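Local coordinates for protein N-acetylglucosaminidase (Paenibacillus barengoltzii, PDB 6INX) that probably hydrolyses glycosidic bonds of N-acetylglucosamine-containing glycans as a family 18 glycoside hydrolase, at residues 27-32 with 177-182; 62-67 with 151-156; 186-191 with 205-210. One frame throughout, in Å; residues are numbered along the deposited sequence.

Interaction 1: 27-32 with 177-182; sequences LTHINI and LDFVQL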
loop_
_atom_site.group_PDB
_atom_site.type_symbol
_atom_site.label_atom_id
_atom_site.label_comp_id
_atom_site.label_asym_id
_atom_site.label_seq_id
_atom_site.Cartn_x
_atom_site.Cartn_y
_atom_site.Cartn_z
ATOM N N LEU A 27 22.571 24.847 7.870
ATOM C CA LEU A 27 22.074 23.648 8.524
ATOM C C LEU A 27 22.002 23.850 10.031
ATOM O O LEU A 27 22.813 24.568 10.624
ATOM C CB LEU A 27 23.011 22.474 8.227
ATOM C CG LEU A 27 23.163 22.107 6.750
ATOM C CD1 LEU A 27 24.332 21.159 6.544
ATOM C CD2 LEU A 27 21.876 21.494 6.234
ATOM N N THR A 28 21.016 23.212 10.653
ATOM C CA THR A 28 21.014 23.080 12.103
ATOM C C THR A 28 21.564 21.743 12.559
ATOM O O THR A 28 22.131 21.653 13.654
ATOM C CB THR A 28 19.604 23.281 12.677
ATOM O OG1 THR A 28 18.738 22.225 12.241
ATOM C CG2 THR A 28 19.022 24.609 12.221
ATOM N N HIS A 29 21.447 20.714 11.720
ATOM C CA HIS A 29 21.893 19.373 12.059
ATOM C C HIS A 29 22.522 18.723 10.837
ATOM O O HIS A 29 22.085 18.939 9.705
ATOM C CB HIS A 29 20.708 18.483 12.475
ATOM C CG HIS A 29 20.072 18.877 13.768
ATOM N ND1 HIS A 29 19.301 20.011 13.902
ATOM C CD2 HIS A 29 20.102 18.292 14.988
ATOM C CE1 HIS A 29 18.870 20.100 15.148
ATOM N NE2 HIS A 29 19.345 19.073 15.828
ATOM N N ILE A 30 23.541 17.912 11.079
ATOM C CA ILE A 30 24.064 16.989 10.082
ATOM C C ILE A 30 23.915 15.585 10.644
ATOM O O ILE A 30 24.242 15.348 11.809
ATOM C CB ILE A 30 25.537 17.283 9.758
ATOM C CG1 ILE A 30 25.653 18.545 8.904
ATOM C CG2 ILE A 30 26.182 16.097 9.046
ATOM C CD1 ILE A 30 27.089 19.021 8.768
ATOM N N ASN A 31 23.399 14.661 9.822
ATOM C CA ASN A 31 23.335 13.236 10.148
ATOM C C ASN A 31 24.398 12.520 9.318
ATOM O O ASN A 31 24.296 12.462 8.087
ATOM C CB ASN A 31 21.964 12.661 9.805
ATOM C CG ASN A 31 20.825 13.382 10.494
ATOM O OD1 ASN A 31 19.789 13.656 9.873
ATOM N ND2 ASN A 31 20.988 13.674 11.774
ATOM N N ILE A 32 25.418 11.979 9.980
ATOM C CA ILE A 32 26.520 11.348 9.258
ATOM C C ILE A 32 26.148 9.906 8.931
ATOM O O ILE A 32 25.884 9.110 9.833
ATOM C CB ILE A 32 27.810 11.395 10.084
ATOM C CG1 ILE A 32 28.217 12.835 10.370
ATOM C CG2 ILE A 32 28.929 10.696 9.325
ATOM C CD1 ILE A 32 29.474 12.919 11.219
ATOM N N LEU A 177 13.255 10.570 22.483
ATOM C CA LEU A 177 13.878 11.154 21.305
ATOM C C LEU A 177 13.751 12.671 21.297
ATOM O O LEU A 177 12.723 13.225 21.703
ATOM C CB LEU A 177 13.206 10.628 20.045
ATOM C CG LEU A 177 13.188 9.108 19.926
ATOM C CD1 LEU A 177 12.491 8.738 18.634
ATOM C CD2 LEU A 177 14.610 8.550 19.998
ATOM N N ASP A 178 14.799 13.337 20.810
ATOM C CA ASP A 178 14.709 14.778 20.589
ATOM C C ASP A 178 13.740 15.095 19.465
ATOM O O ASP A 178 12.985 16.071 19.544
ATOM C CB ASP A 178 16.089 15.350 20.270
ATOM C CG ASP A 178 17.036 15.259 21.441
ATOM O OD1 ASP A 178 17.097 16.219 22.234
ATOM O OD2 ASP A 178 17.706 14.227 21.587
ATOM N N PHE A 179 13.771 14.303 18.398
ATOM C CA PHE A 179 12.756 14.388 17.359
ATOM C C PHE A 179 12.736 13.085 16.575
ATOM O O PHE A 179 13.614 12.226 16.727
ATOM C CB PHE A 179 12.918 15.615 16.446
ATOM C CG PHE A 179 14.288 15.783 15.841
ATOM C CD1 PHE A 179 15.171 16.718 16.359
ATOM C CD2 PHE A 179 14.676 15.059 14.725
ATOM C CE1 PHE A 179 16.420 16.905 15.791
ATOM C CE2 PHE A 179 15.929 15.242 14.152
ATOM C CZ PHE A 179 16.799 16.166 14.687
ATOM N N VAL A 180 11.680 12.940 15.770
ATOM C CA VAL A 180 11.453 11.799 14.892
ATOM C C VAL A 180 11.523 12.314 13.463
ATOM O O VAL A 180 10.736 13.184 13.076
ATOM C CB VAL A 180 10.074 11.173 15.153
ATOM C CG1 VAL A 180 9.809 10.005 14.185
ATOM C CG2 VAL A 180 9.943 10.742 16.603
ATOM N N GLN A 181 12.441 11.771 12.666
ATOM C CA GLN A 181 12.543 12.148 11.259
ATOM C C GLN A 181 11.710 11.177 10.437
ATOM O O GLN A 181 12.030 9.988 10.364
ATOM C CB GLN A 181 13.995 12.112 10.813
ATOM C CG GLN A 181 14.881 13.020 11.625
ATOM C CD GLN A 181 16.325 12.813 11.295
ATOM O OE1 GLN A 181 16.900 11.771 11.623
ATOM N NE2 GLN A 181 16.928 13.789 10.629
ATOM N N LEU A 182 10.651 11.674 9.813
ATOM C CA LEU A 182 9.825 10.836 8.958
ATOM C C LEU A 182 10.454 10.785 7.576
ATOM O O LEU A 182 10.616 11.818 6.912
ATOM C CB LEU A 182 8.391 11.362 8.874
ATOM C CG LEU A 182 7.652 11.577 10.185
ATOM C CD1 LEU A 182 6.223 12.026 9.884
ATOM C CD2 LEU A 182 7.693 10.302 11.004
#

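Interaction 2: 62-67 with 151-156; sequences DLTILL and HYWLTI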
loop_
_atom_site.group_PDB
_atom_site.type_symbol
_atom_site.label_atom_id
_atom_site.label_comp_id
_atom_site.label_asym_id
_atom_site.label_seq_id
_atom_site.Cartn_x
_atom_site.Cartn_y
_atom_site.Cartn_z
ATOM N N ASP A 62 26.543 26.506 16.285
ATOM C CA ASP A 62 25.163 26.129 16.554
ATOM C C ASP A 62 24.782 24.794 15.923
ATOM O O ASP A 62 23.658 24.322 16.130
ATOM C CB ASP A 62 24.211 27.221 16.056
ATOM C CG ASP A 62 24.309 28.500 16.871
ATOM O OD1 ASP A 62 24.802 28.441 18.016
ATOM O OD2 ASP A 62 23.891 29.561 16.366
ATOM N N LEU A 63 25.684 24.185 15.161
ATOM C CA LEU A 63 25.384 22.962 14.427
ATOM C C LEU A 63 25.428 21.759 15.358
ATOM O O LEU A 63 26.356 21.624 16.163
ATOM C CB LEU A 63 26.418 22.792 13.316
ATOM C CG LEU A 63 26.358 21.565 12.413
ATOM C CD1 LEU A 63 25.105 21.621 11.558
ATOM C CD2 LEU A 63 27.604 21.511 11.546
ATOM N N THR A 64 24.427 20.882 15.246
ATOM C CA THR A 64 24.396 19.614 15.969
ATOM C C THR A 64 24.762 18.496 14.995
ATOM O O THR A 64 24.154 18.383 13.925
ATOM C CB THR A 64 22.994 19.374 16.548
ATOM O OG1 THR A 64 22.653 20.430 17.456
ATOM C CG2 THR A 64 22.904 18.041 17.286
ATOM N N ILE A 65 25.752 17.686 15.355
ATOM C CA ILE A 65 26.283 16.647 14.474
ATOM C C ILE A 65 25.938 15.292 15.068
ATOM O O ILE A 65 26.435 14.926 16.140
ATOM C CB ILE A 65 27.796 16.791 14.256
ATOM C CG1 ILE A 65 28.124 18.177 13.702
ATOM C CG2 ILE A 65 28.313 15.711 13.304
ATOM C CD1 ILE A 65 29.605 18.372 13.423
ATOM N N LEU A 66 25.100 14.532 14.364
ATOM C CA LEU A 66 24.682 13.209 14.807
ATOM C C LEU A 66 25.334 12.127 13.953
ATOM O O LEU A 66 25.598 12.318 12.759
ATOM C CB LEU A 66 23.160 13.061 14.703
ATOM C CG LEU A 66 22.358 14.181 15.378
ATOM C CD1 LEU A 66 20.864 13.998 15.126
ATOM C CD2 LEU A 66 22.665 14.243 16.868
ATOM N N LEU A 67 25.597 10.983 14.572
ATOM C CA LEU A 67 26.011 9.806 13.820
ATOM C C LEU A 67 24.766 8.989 13.514
ATOM O O LEU A 67 24.086 8.529 14.440
ATOM C CB LEU A 67 26.981 8.962 14.643
ATOM C CG LEU A 67 27.357 7.616 14.003
ATOM C CD1 LEU A 67 28.196 7.793 12.732
ATOM C CD2 LEU A 67 28.100 6.745 15.022
ATOM N N HIS A 151 24.013 18.208 26.897
ATOM C CA HIS A 151 22.982 17.339 26.348
ATOM C C HIS A 151 23.580 16.519 25.217
ATOM O O HIS A 151 24.359 17.032 24.410
ATOM C CB HIS A 151 21.845 18.188 25.777
ATOM C CG HIS A 151 20.680 17.394 25.264
ATOM N ND1 HIS A 151 19.923 16.570 26.071
ATOM C CD2 HIS A 151 20.123 17.330 24.030
ATOM C CE1 HIS A 151 18.958 16.019 25.350
ATOM N NE2 HIS A 151 19.056 16.469 24.112
ATOM N N TYR A 152 23.221 15.241 25.166
ATOM C CA TYR A 152 23.493 14.406 24.005
ATOM C C TYR A 152 22.154 14.033 23.384
ATOM O O TYR A 152 21.163 13.867 24.101
ATOM C CB TYR A 152 24.271 13.151 24.395
ATOM C CG TYR A 152 25.738 13.429 24.653
ATOM C CD1 TYR A 152 26.584 13.808 23.623
ATOM C CD2 TYR A 152 26.275 13.296 25.927
ATOM C CE1 TYR A 152 27.925 14.073 23.856
ATOM C CE2 TYR A 152 27.611 13.560 26.174
ATOM C CZ TYR A 152 28.431 13.941 25.131
ATOM O OH TYR A 152 29.761 14.197 25.374
ATOM N N TRP A 153 22.122 13.951 22.056
ATOM C CA TRP A 153 20.896 13.796 21.284
ATOM C C TRP A 153 20.649 12.337 20.911
ATOM O O TRP A 153 21.583 11.570 20.670
ATOM C CB TRP A 153 20.972 14.612 19.991
ATOM C CG TRP A 153 21.033 16.099 20.198
ATOM C CD1 TRP A 153 22.018 16.801 20.835
ATOM C CD2 TRP A 153 20.080 17.064 19.748
ATOM N NE1 TRP A 153 21.733 18.142 20.813
ATOM C CE2 TRP A 153 20.545 18.330 20.155
ATOM C CE3 TRP A 153 18.879 16.982 19.041
ATOM C CZ2 TRP A 153 19.849 19.505 19.881
ATOM C CZ3 TRP A 153 18.185 18.145 18.776
ATOM C CH2 TRP A 153 18.675 19.392 19.189
ATOM N N LEU A 154 19.367 11.978 20.814
ATOM C CA LEU A 154 18.959 10.690 20.263
ATOM C C LEU A 154 17.749 10.942 19.383
ATOM O O LEU A 154 16.755 11.508 19.843
ATOM C CB LEU A 154 18.610 9.689 21.373
ATOM C CG LEU A 154 18.276 8.272 20.893
ATOM C CD1 LEU A 154 19.488 7.632 20.221
ATOM C CD2 LEU A 154 17.781 7.435 22.066
ATOM N N THR A 155 17.847 10.556 18.114
ATOM C CA THR A 155 16.746 10.682 17.170
ATOM C C THR A 155 16.610 9.355 16.441
ATOM O O THR A 155 17.431 8.450 16.608
ATOM C CB THR A 155 16.991 11.812 16.156
ATOM O OG1 THR A 155 18.125 11.487 15.350
ATOM C CG2 THR A 155 17.259 13.146 16.858
ATOM N N ILE A 156 15.547 9.235 15.637
ATOM C CA ILE A 156 15.389 8.103 14.737
ATOM C C ILE A 156 14.968 8.626 13.376
ATOM O O ILE A 156 14.441 9.730 13.239
ATOM C CB ILE A 156 14.363 7.046 15.215
ATOM C CG1 ILE A 156 12.941 7.634 15.225
ATOM C CG2 ILE A 156 14.784 6.446 16.558
ATOM C CD1 ILE A 156 11.851 6.605 15.515
#

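Interaction 3: 186-191 with 205-210; sequences DMRGGF and TGDLFR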
loop_
_atom_site.group_PDB
_atom_site.type_symbol
_atom_site.label_atom_id
_atom_site.label_comp_id
_atom_site.label_asym_id
_atom_site.label_seq_id
_atom_site.Cartn_x
_atom_site.Cartn_y
_atom_site.Cartn_z
ATOM N N ASP A 186 11.021 7.808 -0.971
ATOM C CA ASP A 186 10.880 6.390 -1.350
ATOM C C ASP A 186 9.509 5.845 -0.951
ATOM O O ASP A 186 9.358 4.646 -0.702
ATOM C CB ASP A 186 11.969 5.484 -0.752
ATOM C CG ASP A 186 13.364 5.925 -1.094
ATOM O OD1 ASP A 186 13.570 6.508 -2.173
ATOM O OD2 ASP A 186 14.267 5.667 -0.260
ATOM N N MET A 187 8.500 6.722 -0.862
ATOM C CA MET A 187 7.187 6.270 -0.402
ATOM C C MET A 187 6.508 5.393 -1.435
ATOM O O MET A 187 5.635 4.585 -1.081
ATOM C CB MET A 187 6.293 7.455 -0.037
ATOM C CG MET A 187 6.745 8.151 1.258
ATOM S SD MET A 187 5.651 9.448 1.860
ATOM C CE MET A 187 5.947 10.717 0.619
ATOM N N ARG A 188 6.889 5.569 -2.694
ATOM C CA ARG A 188 6.608 4.669 -3.799
ATOM C C ARG A 188 7.947 4.428 -4.466
ATOM O O ARG A 188 8.660 5.384 -4.784
ATOM C CB ARG A 188 5.654 5.330 -4.790
ATOM C CG ARG A 188 4.311 5.650 -4.155
ATOM C CD ARG A 188 3.477 6.611 -5.008
ATOM N NE ARG A 188 2.213 6.870 -4.329
ATOM C CZ ARG A 188 2.059 7.651 -3.259
ATOM N NH1 ARG A 188 3.100 8.282 -2.724
ATOM N NH2 ARG A 188 0.863 7.778 -2.695
ATOM N N GLY A 189 8.309 3.165 -4.642
ATOM C CA GLY A 189 9.640 2.856 -5.118
ATOM C C GLY A 189 9.809 1.392 -5.462
ATOM O O GLY A 189 9.070 0.862 -6.293
ATOM N N GLY A 190 10.742 0.717 -4.790
ATOM C CA GLY A 190 11.184 -0.596 -5.236
ATOM C C GLY A 190 10.209 -1.734 -4.993
ATOM O O GLY A 190 10.467 -2.849 -5.463
ATOM N N PHE A 191 9.111 -1.494 -4.285
ATOM C CA PHE A 191 8.135 -2.549 -4.034
ATOM C C PHE A 191 6.869 -2.429 -4.874
ATOM O O PHE A 191 5.987 -3.286 -4.756
ATOM C CB PHE A 191 7.761 -2.596 -2.549
ATOM C CG PHE A 191 8.915 -2.951 -1.654
ATOM C CD1 PHE A 191 9.465 -4.214 -1.701
ATOM C CD2 PHE A 191 9.470 -2.010 -0.799
ATOM C CE1 PHE A 191 10.541 -4.554 -0.886
ATOM C CE2 PHE A 191 10.546 -2.348 0.012
ATOM C CZ PHE A 191 11.075 -3.621 -0.037
ATOM N N THR A 205 -5.605 12.356 -6.097
ATOM C CA THR A 205 -6.765 11.593 -6.541
ATOM C C THR A 205 -6.362 10.612 -7.635
ATOM O O THR A 205 -5.578 10.935 -8.533
ATOM C CB THR A 205 -7.880 12.533 -7.038
ATOM O OG1 THR A 205 -9.050 11.770 -7.377
ATOM C CG2 THR A 205 -7.449 13.312 -8.274
ATOM N N GLY A 206 -6.892 9.393 -7.549
ATOM C CA GLY A 206 -6.619 8.394 -8.559
ATOM C C GLY A 206 -5.415 7.514 -8.313
ATOM O O GLY A 206 -5.125 6.661 -9.153
ATOM N N ASP A 207 -4.687 7.712 -7.216
ATOM C CA ASP A 207 -3.558 6.863 -6.840
ATOM C C ASP A 207 -4.060 5.722 -5.959
ATOM O O ASP A 207 -4.693 5.970 -4.932
ATOM C CB ASP A 207 -2.543 7.702 -6.058
ATOM C CG ASP A 207 -1.200 7.010 -5.900
ATOM O OD1 ASP A 207 -1.103 5.808 -6.220
ATOM O OD2 ASP A 207 -0.242 7.674 -5.436
ATOM N N LEU A 208 -3.773 4.471 -6.353
ATOM C CA LEU A 208 -4.150 3.334 -5.508
ATOM C C LEU A 208 -3.408 3.353 -4.180
ATOM O O LEU A 208 -3.899 2.805 -3.185
ATOM C CB LEU A 208 -3.865 2.007 -6.222
ATOM C CG LEU A 208 -4.708 1.703 -7.460
ATOM C CD1 LEU A 208 -4.249 0.392 -8.094
ATOM C CD2 LEU A 208 -6.193 1.647 -7.145
ATOM N N PHE A 209 -2.232 3.970 -4.140
ATOM C CA PHE A 209 -1.436 4.099 -2.929
ATOM C C PHE A 209 -1.717 5.472 -2.338
ATOM O O PHE A 209 -1.764 6.463 -3.073
ATOM C CB PHE A 209 0.041 3.923 -3.278
ATOM C CG PHE A 209 0.360 2.549 -3.801
ATOM C CD1 PHE A 209 0.746 1.541 -2.928
ATOM C CD2 PHE A 209 0.253 2.258 -5.143
ATOM C CE1 PHE A 209 1.020 0.266 -3.401
ATOM C CE2 PHE A 209 0.525 0.976 -5.624
ATOM C CZ PHE A 209 0.918 -0.010 -4.744
ATOM N N ARG A 210 -1.972 5.527 -1.028
ATOM C CA ARG A 210 -2.569 6.712 -0.416
ATOM C C ARG A 210 -1.620 7.501 0.482
ATOM O O ARG A 210 -2.056 8.464 1.116
ATOM C CB ARG A 210 -3.855 6.350 0.334
ATOM C CG ARG A 210 -4.847 5.509 -0.487
ATOM C CD ARG A 210 -5.283 6.190 -1.785
ATOM N NE ARG A 210 -6.038 7.410 -1.540
ATOM C CZ ARG A 210 -6.161 8.399 -2.421
ATOM N NH1 ARG A 210 -5.573 8.315 -3.609
ATOM N NH2 ARG A 210 -6.863 9.478 -2.093
HETATM O O HOH W 1 1.390 5.080 -6.997
#

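Interaction 1: 27-32 with 177-182
Phe-179 meets His-29 in a T-shaped (edge-to-face) stack, with the phenylalanine presenting its edge and the imidazole its face. The evidence is a ring-plane angle of 85° and a centroid separation of 5.2 Å. Two rim atoms make the approach: Phe-179 CE1 lies 3.6 Å from His-29 NE2, and Phe-179 CZ comes within 3.9 Å of His-29 CD2, over the outer part of the imidazole rather than its middle. The phenylalanine reaches there with its CG lodged between backbone N and carbonyl carbon (chi1 52°). At its other end the histidine is tied by ND1, which shares a hydrogen bond of 2.8 Å with Thr-28 OG1; that oxygen lies in the imidazole plane and so helps fix the rotation of the ring.

No backbone pairing joins these segments, since the CA atoms of His-29 and Phe-179 stand 11.7 Å apart. They belong to strands 29-38 and 179-183, second and sixth of the eight parallel strands of the TIM barrel, and their side chains meet across its interior from opposite directions.

Two residues further along each strand the pair is polar. Gln-181 NE2 donates to Asn-31 OD1 over 3.0 Å, almost perfectly straight at 176°. The acceptor lies in the glutamine's amide plane, whereas the donor is tilted from the asparagine carbonyl plane, and the two amides are steeply turned against each other. Tyr-10 of strand 6-12 packs against both amide side chains.

Interaction 2: 62-67 with 151-156
Thr-155 OG1 spends its polarity outside the contact, on a hydrogen bond to Asp-107 OD1, and meets Leu-66 across it by packing alone, with CD1 of the leucine 3.7 Å from OG1. The other branch of the same leucine, CD2, lies 3.6 Å from Trp-153 CB, so Leu-66 forks over two residues of segment 151-156.

Thr-64 supplies the CH-pi contact. Its CG2 stands 3.6 Å from the centroid of the five-membered ring of Trp-153, only 7° off the ring normal. With CG2 anti to the backbone N (chi1 -60°), the methyl lies over that ring and the hydroxyl nearer the six-membered one. His-151 CD2 lies over the opposite face of the indole.

Strands 64-70 and 153-159 are not neighbours: in the barrel sheet, strand 105-109 pairs in parallel with each. Their short segments run 8.4 Å apart at closest approach and splay by 59°, so the side chains span the gap by themselves. An alanine in place of Trp-153 would remove the indole, which would probably leave the Thr-64 methyl and the His-151 ring without their shared partner and open a gap between them. His-29 also meets the indole, in an edge-to-face pair.

Interaction 3: 186-191 with 205-210
Arg-188 grips segment 205-210 through two of its nitrogens. Its chain, extended from CG to NE (chi3 -180°), carries the guanidinium across to Asp-207 and Phe-209. NE forms a salt bridge with Asp-207 OD2 at 2.8 Å, although the hydrogen-bond component is weak, bent to 119°, and the carboxylate oxygen lies oblique to the guanidinium. The sounder bond is from Arg-188 NH2 to the backbone carbonyl Phe-209 O, 3.0 Å long with an angle of 156°. This acceptor sits at the guanidinium edge, near its plane, but the donor comes from above the carbonyl plane.

Around this core a second shell fixes the loop. Asp-207 OD1 accepts from the backbone N of Phe-209 at 3.0 Å, closing an Asx turn. It also receives water 1 at 2.7 Å, and that water makes a weak further contact to Arg-188 NE. Arg-210 NH1 donates to Asp-207 O over 2.8 Å. Beyond the segments, His-197 O takes Arg-188 NH1 and Ile-211 O takes NH2, while Arg-210 NE forms a salt bridge with Asp-166 of the second subunit, whose own Phe-209 packs on this Phe-209.

Both segments lie in the long excursion between barrel strand 179-183 and helix 213-222. Asp-207 OD2 and Phe-209 O, two acceptors 3.1 Å apart, would be mutually unfavourable alone; the positive charge of the buried Arg-188 guanidinium probably offsets this.

In the fold
Interactions 1 and 2 share the barrel sheet and lie close, with centres about 7 Å apart. Strands 29-38 and 64-70 are neighbours, as are 153-159 and 179-183, so the two contacts bridge the same interior side by side. Interaction 2 is nested in the chain loop closed by interaction 1. Their segments also touch directly: Ile-32 N lies 2.8 Å from Leu-66 O. Interaction 3 follows in sequence, outside the sheet, its centre about 25 Å from that of interaction 1 and 32 Å from that of interaction 2. The first two thus pack side chains across the barrel near the start of its strands, while the third joins two parts of a loop reaching the second subunit.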